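Local coordinates for protein carbohydrate binding family 6 (Clostridium thermocellum, PDB 5A8C) that probably hydrolyses terminal alpha-L-arabinofuranosyl linkages as a family 43 glycoside hydrolase built on a five-bladed beta-propeller, at residues A212-Y226 and N267-Y279. Numbering follows the deposited sequence.
Sequences AAYMHKYNGKYYFSY and NHHAIVEYKGNWY. With CA (calcium ion), chain B.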
loop_
_atom_site.group_PDB
_atom_site.type_symbol
_atom_site.label_atom_id
_atom_site.label_comp_id
_atom_site.label_asym_id
_atom_site.label_seq_id
_atom_site.Cartn_x
_atom_site.Cartn_y
_atom_site.Cartn_z
ATOM N N ALA A 212 -1.604 -4.422 5.333
ATOM C CA ALA A 212 -2.022 -3.816 4.053
ATOM C C ALA A 212 -3.334 -3.041 4.095
ATOM O O ALA A 212 -4.009 -2.941 3.062
ATOM C CB ALA A 212 -1.979 -4.797 2.882
ATOM N N ALA A 213 -3.685 -2.434 5.226
ATOM C CA ALA A 213 -4.911 -1.631 5.289
ATOM C C ALA A 213 -4.959 -0.600 4.139
ATOM O O ALA A 213 -3.994 0.114 3.874
ATOM C CB ALA A 213 -4.998 -0.898 6.619
ATOM N N TYR A 214 -6.156 -0.432 3.584
ATOM C CA TYR A 214 -6.323 0.455 2.432
ATOM C C TYR A 214 -7.743 0.977 2.427
ATOM O O TYR A 214 -8.690 0.235 2.710
ATOM C CB TYR A 214 -6.009 -0.296 1.119
ATOM C CG TYR A 214 -5.819 0.586 -0.070
ATOM C CD1 TYR A 214 -4.587 1.113 -0.358
ATOM C CD2 TYR A 214 -6.897 0.937 -0.853
ATOM C CE1 TYR A 214 -4.419 1.934 -1.490
ATOM C CE2 TYR A 214 -6.744 1.768 -1.969
ATOM C CZ TYR A 214 -5.502 2.275 -2.227
ATOM O OH TYR A 214 -5.331 3.080 -3.353
ATOM N N MET A 215 -7.911 2.255 2.105
ATOM C CA MET A 215 -9.220 2.877 1.994
ATOM C C MET A 215 -9.384 3.570 0.660
ATOM O O MET A 215 -8.491 4.320 0.243
ATOM C CB MET A 215 -9.389 3.884 3.133
ATOM C CG MET A 215 -10.682 4.706 3.115
ATOM S SD MET A 215 -12.205 3.762 3.033
ATOM C CE MET A 215 -12.034 2.709 4.490
ATOM N N HIS A 216 -10.551 3.397 0.056
ATOM C CA HIS A 216 -10.970 4.231 -1.090
ATOM C C HIS A 216 -12.455 4.401 -1.019
ATOM O O HIS A 216 -13.165 3.632 -0.346
ATOM C CB HIS A 216 -10.486 3.700 -2.438
ATOM C CG HIS A 216 -11.312 2.600 -2.996
ATOM N ND1 HIS A 216 -11.193 1.270 -2.642
ATOM C CD2 HIS A 216 -12.289 2.686 -3.951
ATOM C CE1 HIS A 216 -12.082 0.598 -3.366
ATOM N NE2 HIS A 216 -12.757 1.428 -4.142
ATOM N N LYS A 217 -12.965 5.406 -1.715
ATOM C CA LYS A 217 -14.379 5.721 -1.725
ATOM C C LYS A 217 -14.884 5.683 -3.140
ATOM O O LYS A 217 -14.202 6.114 -4.068
ATOM C CB LYS A 217 -14.642 7.105 -1.072
ATOM C CG LYS A 217 -16.092 7.441 -0.770
ATOM C CD LYS A 217 -16.203 8.783 -0.088
ATOM C CE LYS A 217 -17.604 9.069 0.403
ATOM N NZ LYS A 217 -17.681 10.386 1.103
ATOM N N TYR A 218 -16.093 5.169 -3.338
ATOM C CA TYR A 218 -16.695 5.137 -4.660
ATOM C C TYR A 218 -18.203 5.131 -4.521
ATOM O O TYR A 218 -18.759 4.322 -3.765
ATOM C CB TYR A 218 -16.262 3.883 -5.443
ATOM C CG TYR A 218 -16.987 3.680 -6.706
ATOM C CD1 TYR A 218 -16.807 4.563 -7.785
ATOM C CD2 TYR A 218 -17.838 2.601 -6.874
ATOM C CE1 TYR A 218 -17.481 4.389 -8.974
ATOM C CE2 TYR A 218 -18.496 2.384 -8.104
ATOM C CZ TYR A 218 -18.281 3.295 -9.110
ATOM O OH TYR A 218 -18.945 3.097 -10.335
ATOM N N ASN A 219 -18.870 6.051 -5.216
ATOM C CA ASN A 219 -20.320 6.129 -5.249
ATOM C C ASN A 219 -20.960 6.065 -3.883
ATOM O O ASN A 219 -21.924 5.328 -3.665
ATOM C CB ASN A 219 -20.903 5.045 -6.178
ATOM C CG ASN A 219 -22.304 5.355 -6.653
ATOM O OD1 ASN A 219 -22.698 6.523 -6.781
ATOM N ND2 ASN A 219 -23.080 4.308 -6.913
ATOM N N GLY A 220 -20.416 6.836 -2.956
ATOM C CA GLY A 220 -21.018 6.954 -1.618
ATOM C C GLY A 220 -20.682 5.901 -0.623
ATOM O O GLY A 220 -21.186 5.943 0.507
ATOM N N LYS A 221 -19.833 4.954 -0.991
ATOM C CA LYS A 221 -19.427 3.889 -0.126
ATOM C C LYS A 221 -17.941 3.954 0.150
ATOM O O LYS A 221 -17.141 4.263 -0.750
ATOM C CB LYS A 221 -19.796 2.500 -0.699
ATOM C CG LYS A 221 -21.257 2.186 -0.766
ATOM C CD LYS A 221 -21.888 1.880 0.591
ATOM C CE LYS A 221 -23.335 1.423 0.451
ATOM N NZ LYS A 221 -23.947 1.106 1.771
ATOM N N TYR A 222 -17.570 3.607 1.381
ATOM C CA TYR A 222 -16.190 3.459 1.808
ATOM C C TYR A 222 -15.828 1.990 1.749
ATOM O O TYR A 222 -16.597 1.127 2.187
ATOM C CB TYR A 222 -16.035 3.968 3.251
ATOM C CG TYR A 222 -16.309 5.437 3.385
ATOM C CD1 TYR A 222 -17.630 5.902 3.646
ATOM C CD2 TYR A 222 -15.295 6.382 3.294
ATOM C CE1 TYR A 222 -17.874 7.228 3.787
ATOM C CE2 TYR A 222 -15.581 7.746 3.476
ATOM C CZ TYR A 222 -16.869 8.166 3.755
ATOM O OH TYR A 222 -17.170 9.480 3.946
ATOM N N TYR A 223 -14.638 1.695 1.186
ATOM C CA TYR A 223 -14.156 0.342 0.998
ATOM C C TYR A 223 -12.879 0.180 1.795
ATOM O O TYR A 223 -11.856 0.791 1.465
ATOM C CB TYR A 223 -13.845 0.098 -0.494
ATOM C CG TYR A 223 -15.070 0.124 -1.390
ATOM C CD1 TYR A 223 -15.622 1.340 -1.783
ATOM C CD2 TYR A 223 -15.635 -1.036 -1.860
ATOM C CE1 TYR A 223 -16.761 1.382 -2.592
ATOM C CE2 TYR A 223 -16.768 -1.020 -2.698
ATOM C CZ TYR A 223 -17.312 0.176 -3.026
ATOM O OH TYR A 223 -18.434 0.270 -3.850
ATOM N N PHE A 224 -12.927 -0.622 2.873
ATOM C CA PHE A 224 -11.745 -0.954 3.638
ATOM C C PHE A 224 -11.252 -2.305 3.124
ATOM O O PHE A 224 -11.923 -3.317 3.276
ATOM C CB PHE A 224 -12.043 -1.049 5.138
ATOM C CG PHE A 224 -10.811 -1.402 5.919
ATOM C CD1 PHE A 224 -9.949 -0.382 6.333
ATOM C CD2 PHE A 224 -10.477 -2.695 6.212
ATOM C CE1 PHE A 224 -8.799 -0.706 7.031
ATOM C CE2 PHE A 224 -9.299 -2.994 6.886
ATOM C CZ PHE A 224 -8.471 -1.981 7.291
ATOM N N SER A 225 -10.102 -2.282 2.456
ATOM C CA SER A 225 -9.506 -3.509 1.904
ATOM C C SER A 225 -8.187 -3.801 2.611
ATOM O O SER A 225 -7.578 -2.892 3.209
ATOM C CB SER A 225 -9.389 -3.435 0.394
ATOM O OG SER A 225 -8.600 -2.341 -0.026
ATOM N N TYR A 226 -7.762 -5.046 2.577
ATOM C CA TYR A 226 -6.662 -5.466 3.420
ATOM C C TYR A 226 -6.176 -6.834 3.003
ATOM O O TYR A 226 -6.898 -7.573 2.288
ATOM C CB TYR A 226 -7.074 -5.496 4.887
ATOM C CG TYR A 226 -8.203 -6.447 5.214
ATOM C CD1 TYR A 226 -9.530 -6.103 4.983
ATOM C CD2 TYR A 226 -7.949 -7.695 5.743
ATOM C CE1 TYR A 226 -10.557 -6.972 5.297
ATOM C CE2 TYR A 226 -8.969 -8.583 6.072
ATOM C CZ TYR A 226 -10.289 -8.214 5.854
ATOM O OH TYR A 226 -11.350 -9.029 6.227
ATOM N N ASN A 267 0.768 -10.902 0.170
ATOM C CA ASN A 267 -0.125 -10.392 -0.866
ATOM C C ASN A 267 -0.459 -8.952 -0.473
ATOM O O ASN A 267 -0.866 -8.756 0.680
ATOM C CB ASN A 267 -1.365 -11.307 -0.890
ATOM C CG ASN A 267 -2.241 -11.247 -2.120
ATOM O OD1 ASN A 267 -2.073 -10.426 -3.025
ATOM N ND2 ASN A 267 -3.215 -12.169 -2.158
ATOM N N HIS A 268 -0.206 -7.955 -1.326
ATOM C CA HIS A 268 -0.356 -6.558 -0.918
ATOM C C HIS A 268 -0.769 -5.742 -2.124
ATOM O O HIS A 268 -0.235 -5.909 -3.204
ATOM C CB HIS A 268 0.972 -6.042 -0.384
ATOM C CG HIS A 268 0.876 -4.772 0.449
ATOM N ND1 HIS A 268 1.264 -4.759 1.767
ATOM C CD2 HIS A 268 0.481 -3.501 0.163
ATOM C CE1 HIS A 268 1.082 -3.512 2.221
ATOM N NE2 HIS A 268 0.587 -2.743 1.296
ATOM N N HIS A 269 -1.733 -4.871 -1.947
ATOM C CA HIS A 269 -2.391 -4.206 -3.069
ATOM C C HIS A 269 -2.656 -2.722 -2.858
ATOM O O HIS A 269 -2.608 -2.181 -1.724
ATOM C CB HIS A 269 -3.814 -4.900 -3.168
ATOM C CG HIS A 269 -4.700 -4.480 -2.048
ATOM N ND1 HIS A 269 -4.338 -4.629 -0.723
ATOM C CD2 HIS A 269 -5.811 -3.683 -2.077
ATOM C CE1 HIS A 269 -5.228 -3.962 0.005
ATOM N NE2 HIS A 269 -6.168 -3.426 -0.778
ATOM N N ALA A 270 -3.106 -2.109 -3.949
ATOM C CA ALA A 270 -3.764 -0.793 -3.910
ATOM C C ALA A 270 -4.848 -0.835 -4.991
ATOM O O ALA A 270 -4.734 -1.518 -5.991
ATOM C CB ALA A 270 -2.835 0.365 -4.101
ATOM N N ILE A 271 -5.880 -0.009 -4.802
ATOM C CA ILE A 271 -6.990 0.162 -5.762
ATOM C C ILE A 271 -7.003 1.599 -6.259
ATOM O O ILE A 271 -6.964 2.511 -5.428
ATOM C CB ILE A 271 -8.333 -0.196 -5.064
ATOM C CG1 ILE A 271 -8.333 -1.652 -4.632
ATOM C CG2 ILE A 271 -9.492 0.132 -5.970
ATOM C CD1 ILE A 271 -9.433 -2.092 -3.718
ATOM N N VAL A 272 -7.058 1.772 -7.572
ATOM C CA VAL A 272 -6.929 3.102 -8.114
ATOM C C VAL A 272 -7.776 3.216 -9.385
ATOM O O VAL A 272 -7.857 2.284 -10.179
ATOM C CB VAL A 272 -5.413 3.447 -8.408
ATOM C CG1 VAL A 272 -4.817 2.541 -9.493
ATOM C CG2 VAL A 272 -5.201 4.897 -8.761
ATOM N N GLU A 273 -8.344 4.398 -9.591
ATOM C CA GLU A 273 -9.088 4.716 -10.823
ATOM C C GLU A 273 -8.163 5.508 -11.741
ATOM O O GLU A 273 -7.467 6.440 -11.311
ATOM C CB GLU A 273 -10.318 5.537 -10.496
ATOM C CG GLU A 273 -11.247 5.681 -11.687
ATOM C CD GLU A 273 -12.457 6.538 -11.443
ATOM O OE1 GLU A 273 -12.545 7.229 -10.409
ATOM O OE2 GLU A 273 -13.329 6.521 -12.352
ATOM N N TYR A 274 -8.134 5.129 -13.020
ATOM C CA TYR A 274 -7.281 5.823 -14.001
ATOM C C TYR A 274 -8.007 5.841 -15.320
ATOM O O TYR A 274 -8.374 4.770 -15.844
ATOM C CB TYR A 274 -5.923 5.125 -14.115
ATOM C CG TYR A 274 -4.967 5.731 -15.154
ATOM C CD1 TYR A 274 -4.623 7.093 -15.093
ATOM C CD2 TYR A 274 -4.456 4.978 -16.185
ATOM C CE1 TYR A 274 -3.723 7.647 -15.972
ATOM C CE2 TYR A 274 -3.536 5.527 -17.051
ATOM C CZ TYR A 274 -3.214 6.875 -16.976
ATOM O OH TYR A 274 -2.310 7.381 -17.892
ATOM N N LYS A 275 -8.306 7.039 -15.813
ATOM C CA LYS A 275 -8.975 7.225 -17.104
ATOM C C LYS A 275 -10.281 6.441 -17.165
ATOM O O LYS A 275 -10.598 5.823 -18.178
ATOM C CB LYS A 275 -8.034 6.928 -18.255
ATOM C CG LYS A 275 -6.873 7.937 -18.319
ATOM C CD LYS A 275 -5.868 7.638 -19.401
ATOM C CE LYS A 275 -4.840 8.760 -19.544
ATOM N NZ LYS A 275 -3.762 8.443 -20.565
ATOM N N GLY A 276 -11.049 6.527 -16.095
ATOM C CA GLY A 276 -12.382 5.985 -16.064
ATOM C C GLY A 276 -12.501 4.495 -15.831
ATOM O O GLY A 276 -13.620 3.987 -15.818
ATOM N N ASN A 277 -11.380 3.790 -15.662
ATOM C CA ASN A 277 -11.358 2.376 -15.332
ATOM C C ASN A 277 -10.677 2.204 -13.965
ATOM O O ASN A 277 -9.961 3.071 -13.523
ATOM C CB ASN A 277 -10.588 1.605 -16.387
ATOM C CG ASN A 277 -11.232 1.685 -17.739
ATOM O OD1 ASN A 277 -10.656 2.244 -18.702
ATOM N ND2 ASN A 277 -12.436 1.240 -17.826
ATOM N N TRP A 278 -10.948 1.068 -13.343
ATOM C CA TRP A 278 -10.358 0.760 -12.047
ATOM C C TRP A 278 -9.353 -0.359 -12.182
ATOM O O TRP A 278 -9.499 -1.261 -13.003
ATOM C CB TRP A 278 -11.448 0.372 -11.048
ATOM C CG TRP A 278 -12.328 1.522 -10.695
ATOM C CD1 TRP A 278 -13.356 2.036 -11.405
ATOM C CD2 TRP A 278 -12.194 2.359 -9.545
ATOM N NE1 TRP A 278 -13.901 3.128 -10.772
ATOM C CE2 TRP A 278 -13.204 3.344 -9.619
ATOM C CE3 TRP A 278 -11.325 2.364 -8.431
ATOM C CZ2 TRP A 278 -13.371 4.294 -8.617
ATOM C CZ3 TRP A 278 -11.503 3.310 -7.438
ATOM C CH2 TRP A 278 -12.509 4.290 -7.548
ATOM N N TYR A 279 -8.317 -0.295 -11.360
ATOM C CA TYR A 279 -7.245 -1.266 -11.345
ATOM C C TYR A 279 -6.867 -1.639 -9.925
ATOM O O TYR A 279 -6.934 -0.817 -9.006
ATOM C CB TYR A 279 -5.987 -0.695 -12.034
ATOM C CG TYR A 279 -6.254 -0.322 -13.470
ATOM C CD1 TYR A 279 -6.143 -1.254 -14.485
ATOM C CD2 TYR A 279 -6.714 0.937 -13.802
ATOM C CE1 TYR A 279 -6.511 -0.936 -15.788
ATOM C CE2 TYR A 279 -7.066 1.258 -15.086
ATOM C CZ TYR A 279 -6.972 0.330 -16.088
ATOM O OH TYR A 279 -7.334 0.629 -17.365
HETATM CA CA CA B . -0.341 -0.426 1.352
HETATM O O HOH W 1 -2.444 -1.687 1.010
HETATM O O HOH W 2 -1.453 -0.554 3.521
HETATM O O HOH W 3 -0.937 -0.192 -0.950
HETATM O O HOH W 4 1.079 0.516 3.137
HETATM O O HOH W 5 1.806 -0.057 0.271
HETATM O O HOH W 6 -1.225 1.776 1.391
#
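Two neighbouring blades of the five-bladed beta-propeller meet here, beside the central calcium ion. Strand 212-218 is the innermost strand of one blade and runs at 21° to strand 270-274 of the next. At the calcium, the methyl CB of Ala212 sits over the face of the His268 ring, 3.4 Å from its centroid. NE2 of His268 binds the calcium at 2.5 Å, and six waters complete the shell. One of these waters donates to both Ala212 O and His269 O, so it bridges the blades. ND1 of His268 is hydrogen-bonded to a Tris molecule, probably from the crystallisation liquor, in a position consistent with the active-site pocket.

His269 meets the other blade at its ring edge. Its NE2 lies 2.8 Å from Ser225 OG in a hydrogen bond in the ring plane, while its buried ND1 has no partner.

Farther out, CG2 of Ile271 covers one face of the His216 ring and Tyr223 CD1 the opposite face. His216 NE2 is hydrogen-bonded to Tyr308 OH. Trp278 joins His216 and Tyr218 in an aromatic cluster, its CZ3 3.6 Å from His216 CD2 and its CZ2 3.5 Å from Tyr218 CD1. With CG anti to its backbone N (chi1 -166°), Tyr214 reaches across to strand 270-274, and CA of Ala270 lies over one face of its ring. Its OH donates to Ile271 O at 2.7 Å, tilted 35° from the carbonyl plane.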